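Local coordinates for PD-1 Binding Miniprotein GR918.2 (Synthetic construct, PDB 6V67) that probably binds the immune receptor PD-1, as a small computationally designed, disulfide-stabilised miniprotein made in a search for a synthetic agonist of that receptor, at residues C5-G10 and T28-K33. Residues are numbered along the deposited sequence; the frame is centred on the assembly and turned at random.
Sequences CVCITG and TECEQK
C7 and C30 are joined by a disulfide that ties the middle strand of a three-stranded antiparallel sheet to the helix packed on one of its faces, in a designed beta-beta-alpha-beta miniprotein. C7 SG lies 2.0 Å from C30 SG, and C7 and C30 are the only pair of residues in 5-10 and 28-33 that come within touching distance. The link also marks where the two backbones run nearest each other, with C7 CA 6.0 Å from C30 CA. Each cysteine holds its sulfur anti to its own backbone N (chi1 -178° in C7 and 179° in C30), which brings the two SG atoms together between sheet and helix. Cysteine suits both places: the short side chain can bridge closely spaced backbones, and the bonded sulfurs are apolar enough to lie buried.

Strand alternation explains the neighbours. C5 and C7 are two residues apart and so serve the helix side, C5 being bonded to C23 nearer the start of helix 20-33; V6 and I8 turn their side chains to the other face, where both touch Y15. The strand itself is held between its neighbours by backbone hydrogen bonds, C7 pairing with D14 and V6 with E40. On the helix, C30 occupies the inward side, while E31 points its CB away from the strand, as befits a charged residue on an exposed surface. F26, N34 and A37 pack against C7, and V39 touches C30, so the sulfurs sit within the small core. The bridge is twisted by 84° about its S-S bond, close to the 90° preferred by disulfides, leaving C7 CB 3.7 Å from C30 CB.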
# COMPACT_ATOMS: atom_id res chain seq x y z
N CYS A 5 4.25 -3.94 -0.40
CA CYS A 5 3.65 -2.71 0.06
C CYS A 5 2.40 -3.00 0.87
O CYS A 5 1.77 -4.06 0.75
CB CYS A 5 3.40 -1.73 -1.10
SG CYS A 5 2.63 -2.44 -2.56
N VAL A 6 2.06 -2.05 1.74
CA VAL A 6 1.11 -2.25 2.82
C VAL A 6 0.22 -1.02 2.95
O VAL A 6 0.70 0.12 2.86
CB VAL A 6 1.87 -2.44 4.16
CG1 VAL A 6 0.92 -2.68 5.31
CG2 VAL A 6 2.86 -3.57 4.09
N CYS A 7 -1.06 -1.25 3.23
CA CYS A 7 -2.05 -0.21 3.50
C CYS A 7 -2.92 -0.72 4.65
O CYS A 7 -3.79 -1.56 4.43
CB CYS A 7 -2.89 0.06 2.26
SG CYS A 7 -4.13 1.37 2.41
N ILE A 8 -2.69 -0.20 5.86
CA ILE A 8 -3.40 -0.64 7.06
C ILE A 8 -4.42 0.41 7.43
O ILE A 8 -4.06 1.57 7.68
CB ILE A 8 -2.44 -0.86 8.24
CG1 ILE A 8 -1.31 -1.82 7.90
CG2 ILE A 8 -3.20 -1.29 9.50
CD1 ILE A 8 -1.74 -3.13 7.40
N THR A 9 -5.69 0.02 7.55
CA THR A 9 -6.75 0.89 8.03
C THR A 9 -7.47 0.18 9.16
O THR A 9 -8.42 -0.59 8.95
CB THR A 9 -7.71 1.29 6.94
OG1 THR A 9 -8.20 0.12 6.31
CG2 THR A 9 -7.03 2.13 5.93
N GLY A 10 -7.03 0.44 10.37
CA GLY A 10 -7.62 -0.21 11.52
C GLY A 10 -7.54 -1.72 11.39
O GLY A 10 -6.46 -2.27 11.19
N THR A 28 -0.75 5.02 -3.94
CA THR A 28 -1.58 6.15 -4.39
C THR A 28 -3.05 5.87 -4.11
O THR A 28 -3.77 6.75 -3.62
CB THR A 28 -1.35 6.40 -5.88
OG1 THR A 28 0.03 6.72 -6.08
CG2 THR A 28 -2.19 7.57 -6.38
N GLU A 29 -3.50 4.66 -4.44
CA GLU A 29 -4.88 4.28 -4.16
C GLU A 29 -5.15 4.28 -2.66
O GLU A 29 -6.20 4.74 -2.22
CB GLU A 29 -5.17 2.89 -4.72
CG GLU A 29 -5.17 2.82 -6.22
N CYS A 30 -4.20 3.77 -1.88
CA CYS A 30 -4.34 3.77 -0.43
C CYS A 30 -4.57 5.19 0.07
O CYS A 30 -5.45 5.43 0.90
CB CYS A 30 -3.10 3.14 0.19
SG CYS A 30 -3.07 3.06 1.98
N GLU A 31 -3.78 6.14 -0.43
CA GLU A 31 -3.86 7.51 0.05
C GLU A 31 -5.17 8.17 -0.37
O GLU A 31 -5.77 8.93 0.40
CB GLU A 31 -2.63 8.29 -0.44
CG GLU A 31 -1.31 7.71 0.14
CD GLU A 31 -0.04 8.18 -0.58
OE1 GLU A 31 -0.10 8.62 -1.76
OE2 GLU A 31 1.04 8.07 0.03
N GLN A 32 -5.64 7.90 -1.58
CA GLN A 32 -6.89 8.49 -2.04
C GLN A 32 -8.07 7.97 -1.24
O GLN A 32 -9.00 8.73 -0.94
CB GLN A 32 -7.10 8.18 -3.51
CG GLN A 32 -6.23 8.99 -4.41
CD GLN A 32 -6.33 8.55 -5.85
OE1 GLN A 32 -7.15 7.70 -6.20
NE2 GLN A 32 -5.49 9.13 -6.70
N LYS A 33 -8.08 6.68 -0.93
CA LYS A 33 -9.19 6.07 -0.21
C LYS A 33 -9.06 6.23 1.29
O LYS A 33 -10.07 6.32 1.99
CB LYS A 33 -9.26 4.57 -0.53
CG LYS A 33 -9.68 4.22 -1.95
CD LYS A 33 -9.79 2.71 -2.12